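Local coordinates for chloroplastic group IIB intron splicing facilitator CRS2, chloroplastic (Zea mays, PDB 1RYB), which is required for the splicing of group IIB introns in chloroplasts, acting in complexes with CAF1 or CAF2, and lacks the peptidyl-tRNA hydrolase activity of its relatives, at residues V37-V42 and V75-Y80; G68-L73 and T188-G193; S84-G89 and I134-G139; V97-I102 and R140-R145; L103-D108 and P144-G149. One frame throughout, in Å; residues are numbered along the deposited sequence.

Interaction 1. Residues V37-V42 and V75-Y80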
# COMPACT_ATOMS: atom_id res chain seq x y z
N VAL A 37 4.94 -0.17 -6.28
CA VAL A 37 5.70 -0.48 -5.10
C VAL A 37 4.83 -0.87 -3.92
O VAL A 37 5.30 -1.57 -3.06
CB VAL A 37 6.71 0.65 -4.79
CG1 VAL A 37 6.04 1.94 -4.30
CG2 VAL A 37 7.87 0.24 -3.87
N GLY A 38 3.61 -0.36 -3.84
CA GLY A 38 2.74 -0.83 -2.77
C GLY A 38 2.50 -2.32 -2.83
O GLY A 38 2.36 -3.01 -1.81
N PHE A 39 2.39 -2.83 -4.02
CA PHE A 39 2.26 -4.29 -4.21
C PHE A 39 3.52 -5.01 -3.65
O PHE A 39 3.46 -6.04 -2.95
CB PHE A 39 2.20 -4.61 -5.73
CG PHE A 39 0.80 -4.60 -6.36
CD1 PHE A 39 -0.31 -4.06 -5.70
CD2 PHE A 39 0.61 -5.20 -7.61
CE1 PHE A 39 -1.56 -4.12 -6.33
CE2 PHE A 39 -0.62 -5.27 -8.25
CZ PHE A 39 -1.72 -4.70 -7.60
N GLU A 40 4.72 -4.44 -3.93
CA GLU A 40 5.94 -5.06 -3.41
C GLU A 40 5.92 -5.14 -1.92
O GLU A 40 6.37 -6.09 -1.30
CB GLU A 40 7.19 -4.25 -3.86
CG GLU A 40 7.41 -4.31 -5.43
CD GLU A 40 8.77 -3.73 -5.78
OE1 GLU A 40 8.94 -2.89 -6.62
OE2 GLU A 40 9.71 -4.08 -4.97
N MET A 41 5.49 -4.04 -1.26
CA MET A 41 5.47 -4.01 0.21
C MET A 41 4.53 -5.06 0.77
O MET A 41 4.87 -5.76 1.71
CB MET A 41 5.07 -2.61 0.77
CG MET A 41 5.17 -2.49 2.29
SD MET A 41 6.88 -2.54 2.86
CE MET A 41 7.44 -0.86 2.43
N VAL A 42 3.30 -5.09 0.26
CA VAL A 42 2.39 -6.11 0.73
C VAL A 42 2.90 -7.55 0.42
O VAL A 42 2.71 -8.46 1.20
CB VAL A 42 0.89 -5.88 0.38
CG1 VAL A 42 0.45 -4.53 0.94
CG2 VAL A 42 0.61 -5.97 -1.09
N VAL A 75 -4.07 -7.41 0.82
CA VAL A 75 -4.80 -7.29 -0.44
C VAL A 75 -4.04 -6.52 -1.52
O VAL A 75 -3.43 -5.51 -1.22
CB VAL A 75 -6.03 -6.42 -0.11
CG1 VAL A 75 -6.88 -6.11 -1.34
CG2 VAL A 75 -6.88 -6.99 0.99
N LYS A 76 -4.13 -7.00 -2.76
CA LYS A 76 -3.61 -6.36 -3.98
C LYS A 76 -4.79 -6.27 -4.92
O LYS A 76 -5.21 -7.29 -5.54
CB LYS A 76 -2.50 -7.16 -4.66
CG LYS A 76 -1.23 -7.21 -3.74
CD LYS A 76 0.04 -7.64 -4.49
CE LYS A 76 -0.03 -9.10 -4.88
NZ LYS A 76 1.20 -9.63 -5.55
N PRO A 77 -5.40 -5.11 -5.02
CA PRO A 77 -6.50 -4.96 -5.95
C PRO A 77 -5.98 -5.18 -7.37
O PRO A 77 -4.84 -4.79 -7.74
CB PRO A 77 -6.94 -3.49 -5.83
CG PRO A 77 -6.40 -3.03 -4.47
CD PRO A 77 -5.15 -3.89 -4.28
N GLN A 78 -6.78 -5.87 -8.14
CA GLN A 78 -6.48 -6.15 -9.52
C GLN A 78 -7.49 -5.41 -10.43
O GLN A 78 -7.96 -5.97 -11.41
CB GLN A 78 -6.55 -7.67 -9.81
CG GLN A 78 -5.70 -8.45 -8.79
CD GLN A 78 -4.22 -8.19 -8.93
OE1 GLN A 78 -3.50 -7.98 -7.90
NE2 GLN A 78 -3.74 -8.28 -10.17
N SER A 79 -7.79 -4.19 -10.06
CA SER A 79 -8.81 -3.40 -10.74
C SER A 79 -8.24 -2.31 -11.67
O SER A 79 -8.96 -1.60 -12.35
CB SER A 79 -9.48 -2.69 -9.59
OG SER A 79 -8.48 -2.03 -8.78
N TYR A 80 -6.94 -2.17 -11.64
CA TYR A 80 -6.17 -1.02 -12.14
C TYR A 80 -6.19 0.03 -11.06
O TYR A 80 -7.17 0.12 -10.27
CB TYR A 80 -6.67 -0.40 -13.46
CG TYR A 80 -6.35 -1.33 -14.60
CD1 TYR A 80 -7.32 -2.22 -15.07
CD2 TYR A 80 -5.10 -1.33 -15.21
CE1 TYR A 80 -7.03 -3.04 -16.17
CE2 TYR A 80 -4.77 -2.18 -16.26
CZ TYR A 80 -5.74 -3.07 -16.70
OH TYR A 80 -5.42 -3.90 -17.77

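Interaction 2. Residues G68-L73 and T188-G193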
# COMPACT_ATOMS: atom_id res chain seq x y z
N GLY A 68 0.96 -11.44 14.83
CA GLY A 68 0.74 -11.60 16.24
C GLY A 68 -0.64 -12.25 16.37
O GLY A 68 -0.97 -13.17 15.61
N GLU A 69 -1.45 -11.78 17.32
CA GLU A 69 -2.81 -12.26 17.57
C GLU A 69 -3.84 -11.50 16.78
O GLU A 69 -5.03 -11.72 16.94
CB GLU A 69 -3.18 -12.19 19.09
CG GLU A 69 -2.18 -13.01 19.96
CD GLU A 69 -2.15 -12.65 21.45
OE1 GLU A 69 -3.03 -11.99 22.02
OE2 GLU A 69 -1.13 -13.20 22.10
N VAL A 70 -3.38 -10.58 15.93
CA VAL A 70 -4.35 -9.77 15.19
C VAL A 70 -4.62 -10.39 13.82
O VAL A 70 -3.72 -10.59 13.03
CB VAL A 70 -3.80 -8.29 14.96
CG1 VAL A 70 -4.87 -7.35 14.37
CG2 VAL A 70 -3.28 -7.74 16.28
N PRO A 71 -5.84 -10.62 13.55
CA PRO A 71 -6.24 -11.15 12.22
C PRO A 71 -6.09 -10.01 11.19
O PRO A 71 -6.48 -8.85 11.43
CB PRO A 71 -7.72 -11.48 12.37
CG PRO A 71 -8.08 -11.29 13.83
CD PRO A 71 -6.96 -10.54 14.54
N VAL A 72 -5.57 -10.34 10.03
CA VAL A 72 -5.47 -9.32 9.01
C VAL A 72 -5.81 -9.94 7.66
O VAL A 72 -5.70 -11.18 7.44
CB VAL A 72 -3.99 -8.82 8.91
CG1 VAL A 72 -3.43 -8.33 10.25
CG2 VAL A 72 -3.00 -9.87 8.34
N LEU A 73 -6.14 -9.07 6.73
CA LEU A 73 -6.17 -9.51 5.34
C LEU A 73 -5.17 -8.68 4.57
O LEU A 73 -4.96 -7.54 4.92
CB LEU A 73 -7.54 -9.60 4.71
CG LEU A 73 -8.39 -8.38 4.72
CD1 LEU A 73 -9.28 -8.46 3.49
CD2 LEU A 73 -9.32 -8.39 5.93
N THR A 188 4.46 -3.27 13.75
CA THR A 188 4.33 -2.43 14.97
C THR A 188 3.06 -1.62 14.97
O THR A 188 2.33 -1.57 15.96
CB THR A 188 5.53 -1.47 15.13
OG1 THR A 188 6.69 -2.28 15.27
CG2 THR A 188 5.32 -0.58 16.41
N LEU A 189 2.75 -0.97 13.86
CA LEU A 189 1.48 -0.27 13.82
C LEU A 189 0.32 -1.16 14.15
O LEU A 189 -0.58 -0.78 14.87
CB LEU A 189 1.28 0.38 12.41
CG LEU A 189 -0.12 0.92 12.14
CD1 LEU A 189 -0.32 2.21 12.91
CD2 LEU A 189 -0.27 1.18 10.66
N VAL A 190 0.25 -2.31 13.50
CA VAL A 190 -0.86 -3.25 13.71
C VAL A 190 -0.92 -3.78 15.13
O VAL A 190 -1.99 -3.79 15.72
CB VAL A 190 -0.70 -4.39 12.75
CG1 VAL A 190 -1.71 -5.51 13.08
CG2 VAL A 190 -0.89 -3.81 11.33
N LEU A 191 0.22 -4.17 15.73
CA LEU A 191 0.22 -4.65 17.14
C LEU A 191 -0.03 -3.61 18.27
O LEU A 191 -0.64 -3.90 19.32
CB LEU A 191 1.50 -5.44 17.42
CG LEU A 191 1.66 -6.60 16.47
CD1 LEU A 191 3.00 -7.32 16.67
CD2 LEU A 191 0.51 -7.57 16.71
N LYS A 192 0.47 -2.39 18.10
CA LYS A 192 0.38 -1.39 19.13
C LYS A 192 -0.99 -1.01 19.59
O LYS A 192 -1.15 -0.51 20.72
CB LYS A 192 1.29 -0.16 18.94
CG LYS A 192 0.82 0.79 17.84
CD LYS A 192 1.61 2.12 17.74
CE LYS A 192 1.01 3.06 16.68
NZ LYS A 192 -0.34 3.55 17.06
N GLY A 193 -1.95 -1.21 18.71
CA GLY A 193 -3.35 -0.94 19.01
C GLY A 193 -3.52 0.54 19.27
O GLY A 193 -2.88 1.29 18.55

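Interaction 3. Residues S84-G89 and I134-G139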
# COMPACT_ATOMS: atom_id res chain seq x y z
N SER A 84 -8.99 1.26 -7.46
CA SER A 84 -8.61 0.59 -6.26
C SER A 84 -9.75 0.58 -5.22
O SER A 84 -9.90 -0.37 -4.45
CB SER A 84 -7.35 1.23 -5.69
OG SER A 84 -6.26 1.11 -6.61
N GLY A 85 -10.51 1.66 -5.12
CA GLY A 85 -11.53 1.75 -4.10
C GLY A 85 -12.65 0.77 -4.35
O GLY A 85 -13.32 0.26 -3.39
N GLU A 86 -12.88 0.53 -5.62
CA GLU A 86 -13.88 -0.43 -6.01
C GLU A 86 -13.61 -1.78 -5.44
O GLU A 86 -14.54 -2.53 -5.24
CB GLU A 86 -14.04 -0.54 -7.57
CG GLU A 86 -14.62 0.79 -8.09
CD GLU A 86 -14.93 0.80 -9.56
OE1 GLU A 86 -15.12 1.82 -10.14
OE2 GLU A 86 -14.81 -0.35 -10.17
N ALA A 87 -12.31 -2.12 -5.28
CA ALA A 87 -11.93 -3.39 -4.69
C ALA A 87 -11.93 -3.32 -3.13
O ALA A 87 -12.46 -4.20 -2.43
CB ALA A 87 -10.51 -3.74 -5.13
N ILE A 88 -11.31 -2.24 -2.56
CA ILE A 88 -11.13 -2.15 -1.14
C ILE A 88 -12.40 -1.89 -0.34
O ILE A 88 -12.59 -2.45 0.75
CB ILE A 88 -10.01 -1.17 -0.84
CG1 ILE A 88 -8.67 -1.77 -1.32
CG2 ILE A 88 -9.97 -0.85 0.66
CD1 ILE A 88 -7.65 -0.67 -1.68
N GLY A 89 -13.27 -1.00 -0.83
CA GLY A 89 -14.50 -0.73 -0.05
C GLY A 89 -15.26 -1.98 0.28
O GLY A 89 -15.62 -2.21 1.41
N ILE A 134 -10.46 6.71 -1.16
CA ILE A 134 -11.17 7.64 -0.30
C ILE A 134 -12.65 7.78 -0.73
O ILE A 134 -13.61 7.82 0.06
CB ILE A 134 -10.43 9.04 -0.19
CG1 ILE A 134 -9.13 8.96 0.63
CG2 ILE A 134 -11.40 10.12 0.38
CD1 ILE A 134 -8.07 10.06 0.31
N GLU A 135 -12.82 7.97 -2.00
CA GLU A 135 -14.13 8.08 -2.47
C GLU A 135 -14.97 6.82 -2.09
O GLU A 135 -16.09 6.94 -1.65
CB GLU A 135 -14.09 8.34 -4.00
CG GLU A 135 -15.29 7.76 -4.76
CD GLU A 135 -15.27 8.10 -6.21
OE1 GLU A 135 -16.15 7.71 -6.97
OE2 GLU A 135 -14.24 8.89 -6.55
N HIS A 136 -14.44 5.59 -2.29
CA HIS A 136 -15.16 4.38 -1.94
C HIS A 136 -15.27 4.10 -0.47
O HIS A 136 -15.90 3.12 -0.06
CB HIS A 136 -14.70 3.14 -2.71
CG HIS A 136 -15.13 3.20 -4.11
ND1 HIS A 136 -16.19 2.45 -4.59
CD2 HIS A 136 -14.62 3.93 -5.17
CE1 HIS A 136 -16.29 2.72 -5.90
NE2 HIS A 136 -15.40 3.63 -6.28
N LEU A 137 -14.64 4.98 0.32
CA LEU A 137 -14.75 4.89 1.76
C LEU A 137 -15.66 6.03 2.27
O LEU A 137 -15.44 6.67 3.32
CB LEU A 137 -13.39 4.88 2.51
CG LEU A 137 -12.53 3.63 2.20
CD1 LEU A 137 -11.16 3.75 2.90
CD2 LEU A 137 -13.22 2.37 2.59
N ASP A 138 -16.62 6.36 1.44
CA ASP A 138 -17.56 7.40 1.76
C ASP A 138 -16.93 8.78 1.93
O ASP A 138 -17.36 9.55 2.76
CB ASP A 138 -18.30 7.02 3.05
CG ASP A 138 -19.76 6.80 2.84
OD1 ASP A 138 -20.50 7.61 2.24
OD2 ASP A 138 -20.13 5.63 3.28
N GLY A 139 -15.83 9.04 1.24
CA GLY A 139 -15.11 10.32 1.40
C GLY A 139 -14.25 10.36 2.67
O GLY A 139 -13.49 11.25 2.88
O HOH W 1 -14.86 4.07 -8.98

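Interaction 4. Residues V97-I102 and R140-R145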
# COMPACT_ATOMS: atom_id res chain seq x y z
N VAL A 97 -14.00 -4.55 8.62
CA VAL A 97 -12.81 -3.87 9.04
C VAL A 97 -13.12 -2.40 9.26
O VAL A 97 -13.59 -1.76 8.32
CB VAL A 97 -11.79 -3.94 7.88
CG1 VAL A 97 -10.44 -3.27 8.37
CG2 VAL A 97 -11.57 -5.38 7.50
N PRO A 98 -12.89 -1.86 10.43
CA PRO A 98 -13.14 -0.43 10.64
C PRO A 98 -12.15 0.45 9.89
O PRO A 98 -10.94 0.08 9.66
CB PRO A 98 -12.89 -0.18 12.13
CG PRO A 98 -12.05 -1.35 12.60
CD PRO A 98 -12.31 -2.48 11.62
N LEU A 99 -12.62 1.66 9.59
CA LEU A 99 -11.80 2.66 8.91
C LEU A 99 -10.35 2.73 9.42
O LEU A 99 -9.42 2.73 8.70
CB LEU A 99 -12.42 4.04 9.06
CG LEU A 99 -11.75 5.08 8.18
CD1 LEU A 99 -12.03 4.78 6.76
CD2 LEU A 99 -12.33 6.47 8.47
N ARG A 100 -10.23 2.81 10.71
CA ARG A 100 -8.96 3.00 11.35
C ARG A 100 -8.01 1.87 11.16
O ARG A 100 -6.82 2.06 11.49
CB ARG A 100 -9.12 3.27 12.86
CG ARG A 100 -9.70 2.08 13.62
CD ARG A 100 -9.96 2.36 15.12
NE ARG A 100 -10.55 1.23 15.87
CZ ARG A 100 -11.84 0.84 15.73
NH1 ARG A 100 -12.39 -0.21 16.42
NH2 ARG A 100 -12.58 1.50 14.86
N HIS A 101 -8.53 0.73 10.65
CA HIS A 101 -7.71 -0.47 10.43
C HIS A 101 -7.55 -0.81 8.96
O HIS A 101 -7.15 -1.93 8.61
CB HIS A 101 -8.30 -1.68 11.17
CG HIS A 101 -8.09 -1.63 12.62
ND1 HIS A 101 -8.55 -2.63 13.44
CD2 HIS A 101 -7.47 -0.66 13.41
CE1 HIS A 101 -8.21 -2.28 14.72
NE2 HIS A 101 -7.56 -1.08 14.70
N ILE A 102 -7.90 0.15 8.12
CA ILE A 102 -7.73 -0.02 6.69
C ILE A 102 -6.44 0.68 6.36
O ILE A 102 -6.40 1.92 6.30
CB ILE A 102 -8.85 0.64 5.90
CG1 ILE A 102 -10.22 0.01 6.30
CG2 ILE A 102 -8.58 0.46 4.40
CD1 ILE A 102 -11.39 0.69 5.63
N ARG A 140 -14.37 9.36 3.54
CA ARG A 140 -13.56 9.35 4.73
C ARG A 140 -12.05 9.25 4.50
O ARG A 140 -11.56 8.48 3.71
CB ARG A 140 -14.02 8.26 5.66
CG ARG A 140 -15.50 8.38 5.93
CD ARG A 140 -16.03 7.37 6.94
NE ARG A 140 -16.18 6.01 6.40
CZ ARG A 140 -16.54 4.96 7.15
NH1 ARG A 140 -16.65 3.72 6.61
NH2 ARG A 140 -16.80 5.15 8.48
N ARG A 141 -11.31 9.98 5.26
CA ARG A 141 -9.87 10.04 5.11
C ARG A 141 -9.10 9.57 6.31
O ARG A 141 -7.91 9.48 6.26
CB ARG A 141 -9.43 11.47 4.87
CG ARG A 141 -9.98 11.91 3.52
CD ARG A 141 -9.45 13.28 3.05
NE ARG A 141 -9.74 14.40 3.95
CZ ARG A 141 -10.89 15.09 4.00
NH1 ARG A 141 -11.91 14.82 3.19
NH2 ARG A 141 -11.00 16.08 4.88
N GLU A 142 -9.78 9.26 7.38
CA GLU A 142 -9.10 8.90 8.58
C GLU A 142 -8.65 7.45 8.67
O GLU A 142 -8.92 6.74 9.67
CB GLU A 142 -9.86 9.34 9.87
CG GLU A 142 -10.30 10.84 9.90
CD GLU A 142 -11.28 11.27 8.80
OE1 GLU A 142 -11.23 12.38 8.28
OE2 GLU A 142 -12.23 10.38 8.51
N PHE A 143 -8.00 7.03 7.63
CA PHE A 143 -7.44 5.71 7.62
C PHE A 143 -5.91 5.84 7.56
O PHE A 143 -5.39 6.75 6.97
CB PHE A 143 -8.03 4.79 6.51
CG PHE A 143 -7.88 5.33 5.13
CD1 PHE A 143 -6.74 5.05 4.37
CD2 PHE A 143 -8.86 6.16 4.59
CE1 PHE A 143 -6.58 5.56 3.08
CE2 PHE A 143 -8.71 6.69 3.31
CZ PHE A 143 -7.57 6.40 2.56
N PRO A 144 -5.19 4.92 8.13
CA PRO A 144 -3.75 4.99 8.08
C PRO A 144 -3.14 4.66 6.68
O PRO A 144 -3.66 3.85 5.95
CB PRO A 144 -3.25 3.94 9.06
CG PRO A 144 -4.41 3.00 9.22
CD PRO A 144 -5.66 3.77 8.93
N ARG A 145 -1.98 5.30 6.41
CA ARG A 145 -1.26 5.12 5.17
C ARG A 145 0.16 5.01 5.42
O ARG A 145 0.74 5.83 6.14
CB ARG A 145 -1.33 6.35 4.26
CG ARG A 145 -2.69 6.92 4.03
CD ARG A 145 -3.03 7.94 5.08
NE ARG A 145 -4.43 8.31 4.93
CZ ARG A 145 -4.84 9.19 4.06
NH1 ARG A 145 -3.97 9.83 3.26
NH2 ARG A 145 -6.15 9.47 3.99

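Interaction 5. Residues L103-D108 and P144-G149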
# COMPACT_ATOMS: atom_id res chain seq x y z
N LEU A 103 -5.34 -0.13 6.16
CA LEU A 103 -4.03 0.44 5.92
C LEU A 103 -3.75 0.46 4.45
O LEU A 103 -3.67 -0.60 3.82
CB LEU A 103 -2.95 -0.36 6.68
CG LEU A 103 -1.49 -0.02 6.40
CD1 LEU A 103 -1.19 1.42 6.86
CD2 LEU A 103 -0.67 -0.96 7.30
N LEU A 104 -3.49 1.70 3.93
CA LEU A 104 -3.12 1.81 2.52
C LEU A 104 -1.64 2.00 2.38
O LEU A 104 -1.05 2.84 3.03
CB LEU A 104 -3.82 2.99 1.75
CG LEU A 104 -5.11 2.60 1.09
CD1 LEU A 104 -4.88 1.79 -0.16
CD2 LEU A 104 -6.06 1.89 2.08
N ILE A 105 -1.03 1.26 1.44
CA ILE A 105 0.40 1.32 1.14
C ILE A 105 0.59 1.71 -0.33
O ILE A 105 0.08 1.01 -1.20
CB ILE A 105 1.08 -0.03 1.50
CG1 ILE A 105 0.69 -0.41 2.94
CG2 ILE A 105 2.63 0.11 1.36
CD1 ILE A 105 1.57 -1.58 3.44
N TYR A 106 1.38 2.76 -0.61
CA TYR A 106 1.44 3.22 -2.03
C TYR A 106 2.65 4.10 -2.29
O TYR A 106 3.35 4.46 -1.36
CB TYR A 106 0.13 4.04 -2.33
CG TYR A 106 0.10 5.33 -1.46
CD1 TYR A 106 0.64 6.52 -1.95
CD2 TYR A 106 -0.28 5.34 -0.13
CE1 TYR A 106 0.63 7.68 -1.17
CE2 TYR A 106 -0.13 6.44 0.73
CZ TYR A 106 0.26 7.65 0.17
OH TYR A 106 0.41 8.81 0.95
N ASP A 107 2.92 4.36 -3.56
CA ASP A 107 4.09 5.20 -4.00
C ASP A 107 3.80 6.66 -3.76
O ASP A 107 2.72 7.15 -4.07
CB ASP A 107 4.38 5.01 -5.49
CG ASP A 107 3.11 5.07 -6.28
OD1 ASP A 107 2.07 4.44 -6.01
OD2 ASP A 107 3.17 5.90 -7.25
N ASP A 108 4.76 7.40 -3.26
CA ASP A 108 4.47 8.82 -3.02
C ASP A 108 5.57 9.68 -3.63
O ASP A 108 6.75 9.57 -3.29
CB ASP A 108 4.29 9.07 -1.54
CG ASP A 108 3.99 10.47 -1.17
OD1 ASP A 108 4.21 11.41 -1.90
OD2 ASP A 108 3.59 10.57 0.07
N PRO A 144 -5.19 4.92 8.13
CA PRO A 144 -3.75 4.99 8.08
C PRO A 144 -3.14 4.66 6.68
O PRO A 144 -3.66 3.85 5.95
CB PRO A 144 -3.25 3.94 9.06
CG PRO A 144 -4.41 3.00 9.22
CD PRO A 144 -5.66 3.77 8.93
N ARG A 145 -1.98 5.30 6.41
CA ARG A 145 -1.26 5.12 5.17
C ARG A 145 0.16 5.01 5.42
O ARG A 145 0.74 5.83 6.14
CB ARG A 145 -1.33 6.35 4.26
CG ARG A 145 -2.69 6.92 4.03
CD ARG A 145 -3.03 7.94 5.08
NE ARG A 145 -4.43 8.31 4.93
CZ ARG A 145 -4.84 9.19 4.06
NH1 ARG A 145 -3.97 9.83 3.26
NH2 ARG A 145 -6.15 9.47 3.99
N LEU A 146 0.82 4.15 4.64
CA LEU A 146 2.27 4.08 4.64
C LEU A 146 2.71 4.50 3.25
O LEU A 146 2.45 3.80 2.24
CB LEU A 146 2.80 2.67 4.92
CG LEU A 146 4.32 2.55 4.89
CD1 LEU A 146 4.98 3.26 6.08
CD2 LEU A 146 4.69 1.07 4.88
N SER A 147 3.33 5.71 3.17
CA SER A 147 3.79 6.24 1.88
C SER A 147 5.16 5.67 1.63
O SER A 147 5.98 5.63 2.58
CB SER A 147 3.96 7.79 1.91
OG SER A 147 2.72 8.41 2.12
N ILE A 148 5.42 5.25 0.40
CA ILE A 148 6.73 4.76 -0.00
C ILE A 148 7.29 5.76 -1.02
O ILE A 148 6.78 5.82 -2.13
CB ILE A 148 6.71 3.37 -0.66
CG1 ILE A 148 6.24 2.37 0.37
CG2 ILE A 148 8.11 3.00 -1.08
CD1 ILE A 148 5.82 1.03 -0.26
N GLY A 149 8.30 6.59 -0.59
CA GLY A 149 8.79 7.64 -1.48
C GLY A 149 9.38 7.08 -2.75
O GLY A 149 10.11 6.08 -2.77
O HOH W 2 -1.30 9.99 2.79

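Interaction 1. Residues V37-V42 and V75-Y80
Phe39 and Lys76 make the main contact, a CH-pi interaction in which the aliphatic part of the lysine lies over one face of the aromatic ring. Lys76 CD sits 3.9 Å from the centroid of the Phe39 ring, displaced toward its rim, and Lys76 CB covers the same ring near Phe39 CE1 at 3.6 Å. Chi2 near anti (-164°) carries CD over the ring; the bend at chi3 then turns CE aside, and NZ forms a salt bridge with Asp43. A long, flexible side chain suits this place, since its methylenes pack on the ring while its charge finds a mate. An alanine at Phe39 would probably leave the methylenes of Lys76 without their aromatic platform and open a gap beside Pro77.

The pair belongs to the alpha/beta fold of the peptidyl-tRNA hydrolase family: helix 37-48 packs on the central mixed sheet, and the axes of 37-42 and 75-77 run nearly antiparallel, 8.7 Å apart at an angle of 156°.

Apolar packing continues through Val42, whose CG2 presses on Lys76 CG at a tight 3.5 Å. At the ring's edge the Pro77 carbonyl O lies in the ring plane, 3.1 Å from Phe39 CZ.

Interaction 2. Residues G68-L73 and T188-G193
Val70 and Val190 each hold CG1 anti to the backbone N (chi1 -172° and 171°), and these two methyl groups meet across the contact, Val70 CG1 lying 3.9 Å from Val190 CG1. Leu191 has its CG anti to the carbonyl carbon instead, and of its two methyls CD2 is the one turned to the second branch of Val70.

The arrangement is helix-on-sheet packing in an alpha/beta fold: the last turn of the long helix 169-192 rests on the beginning of strand 70-77, which belongs to the central mixed sheet. Across the short segments the axes approach to 9.8 Å, at 136° between their N-to-C directions. No hydrogen bond joins the two segments, and the contact consists of branched aliphatic groups.

Val70 divides its two methyls between neighbouring helix residues. CG1 serves Val190, whereas Val70 CG2 touches Leu191 CD2 at 3.8 Å. Beta-branched valine suits an extended strand and offers two short, stiff branches for this purpose. Two residues further along the strand, on the same face, Val72 CG1 approaches Val190 CG1 more loosely, at 4.3 Å. Trp18 of the adjacent strand 18-22 touches both Val70 and Val190, and Ile67 of strand 60-67 touches Val190 and Leu191, which extends the apolar surface.

At the exposed end the chain passes Leu191 as a glycine with positive phi. A beta carbon on Gly68 would point at Leu191 and clash with its CD2; the bare Gly68 CA stands 4.1 Å from Leu191 CD2.

Interaction 3. Residues S84-G89 and I134-G139
A close meeting of two helices, near the residues that by similarity would bind tRNA, brings His136 against Gly85 and Glu86. The histidine ring lies with one face on the backbone: Gly85 C is 3.5 Å from His136 CG, toward the rim, and Glu86 N stands over the ring's centre. Gly85 suits the place because a beta carbon there would clash with the imidazole, and its absence lets the CA atoms of Gly85 and His136 come within 5.0 Å. His136 CG is anti to the carbonyl carbon (chi1 -71°), which turns the ring toward helix 84-94.

Toward the CE1-NE2 end of the ring, on the same side, Glu86 CG packs 3.4 Å from His136 CE1. A water in the imidazole plane lies 2.8 Å from His136 NE2 and also reaches Glu86 OE1, at a length too short to trust in detail.

Helix 128-136 ends here in a Schellman motif, with Asp138 at positive phi as its C-prime residue. Ile134 O accepts from Gly139 N at 2.8 Å and from Leu137 N, the two donors coming from opposite faces of the carbonyl plane. A beta carbon on Gly89 would crowd His136 O, so glycine suits this place too. Leu137 CD2 lies 4.3 Å from Gly89 CA.

Interaction 4. Residues V97-I102 and R140-R145
The two backbones pass closest at Arg100 and Phe143, whose CA atoms are 4.9 Å apart, yet no hydrogen bond crosses between them. Leu99 carries most of the contact. With CG anti to the backbone N (chi1 -170°), its branched end is directed among three residues of 140-145: Leu99 CD2 meets Arg140 CB at 3.7 Å, Leu99 CG lies 3.6 Å from Glu142 O, and Leu99 CD1 is 4.0 Å from Phe143 CB. Leu99 CD1 also lies over one face of the Arg140 guanidinium, whose NE is hydrogen-bonded to Leu137 O. An alanine at Leu99 would probably open a gap between Arg140 and Phe143 and leave the guanidinium face without this methyl.

In the alpha/beta fold these loops lead into the neighbouring parallel strands 102-108 and 145-149. Glu142 centres an inverse gamma turn just before the second strand, and Pro144, a residue without an N-H to satisfy, brings its CD to 3.3 Å from both Arg100 O and Ile102 O.

Phe143 turns its ring away toward helix 128-136. Arg145 fixes the turn behind it: NE donates to Phe143 O at 2.7 Å, nearly along the C=O axis, and NH2 reaches Arg141 O on a lone pair.

Interaction 5. Residues L103-D108 and P144-G149
Leu104 and Arg145 begin a run of parallel beta bridges that continues to Asp108 and Gly149, joining neighbouring strands of the central sheet. Five backbone hydrogen bonds alternate between the strands, ending with Asp108 N to Ile148 O; Leu146 N to Leu104 O, at 2.8 Å, is nearly straight (162°).

The tightly packed face is aliphatic: Ile105 CG2 lies 3.7 Å from Ile148 CD1 and approaches Leu146 CD2, and helix 37-48 covers the two isoleucines through Met41.

The opposite face, with Tyr106, Arg145, Ser147 and Asp108, is more polar; it takes in a water, and Asp108 is partly exposed. Tyr106 CG lies between the backbone N and the carbonyl carbon (chi1 65°), which starts the ring toward strand 145-149, one face over Ser147 CA and its edge at Arg145 CB. Tyr106 OH is 2.6 Å from Ser147 OG, which lies 3.1 Å from Asp108 OD2, while Asp108 OD1 is hydrogen-bonded to Ser110 OG; a water links Tyr106 OH to Arg145 NH1.

Asp107, ending the aliphatic face, bonds His35 ND1 through OD2 and His127 NE2 through OD1, consistent with the role assigned by similarity, keeping the active-site histidine basic, although CRS2 has no hydrolase activity.

Interaction 5 joins two inner strands of the sheet, close to the centre of the chain, and the others are arranged around it. Interaction 1 lies about 11 Å away between centres and touches it directly: Met41 CB meets Ile105 CG2 at 3.7 Å, and Val37 CG1 comes equally near Asp107 CB, so helix 37-48 packs beside the residue that pairs with His35. Interactions 3 and 4, about 11 Å apart between centres, meet where Ile134 CG1 touches Phe143 CE2 at 3.5 Å; interaction 4 then leads into interaction 5 through the shared Pro144 and Arg145. Interaction 2 is remote from the annotated sites, about 19 Å from interaction 1 by centres although both use strand 70-77, and reaches interaction 5 through Leu189 and Leu103.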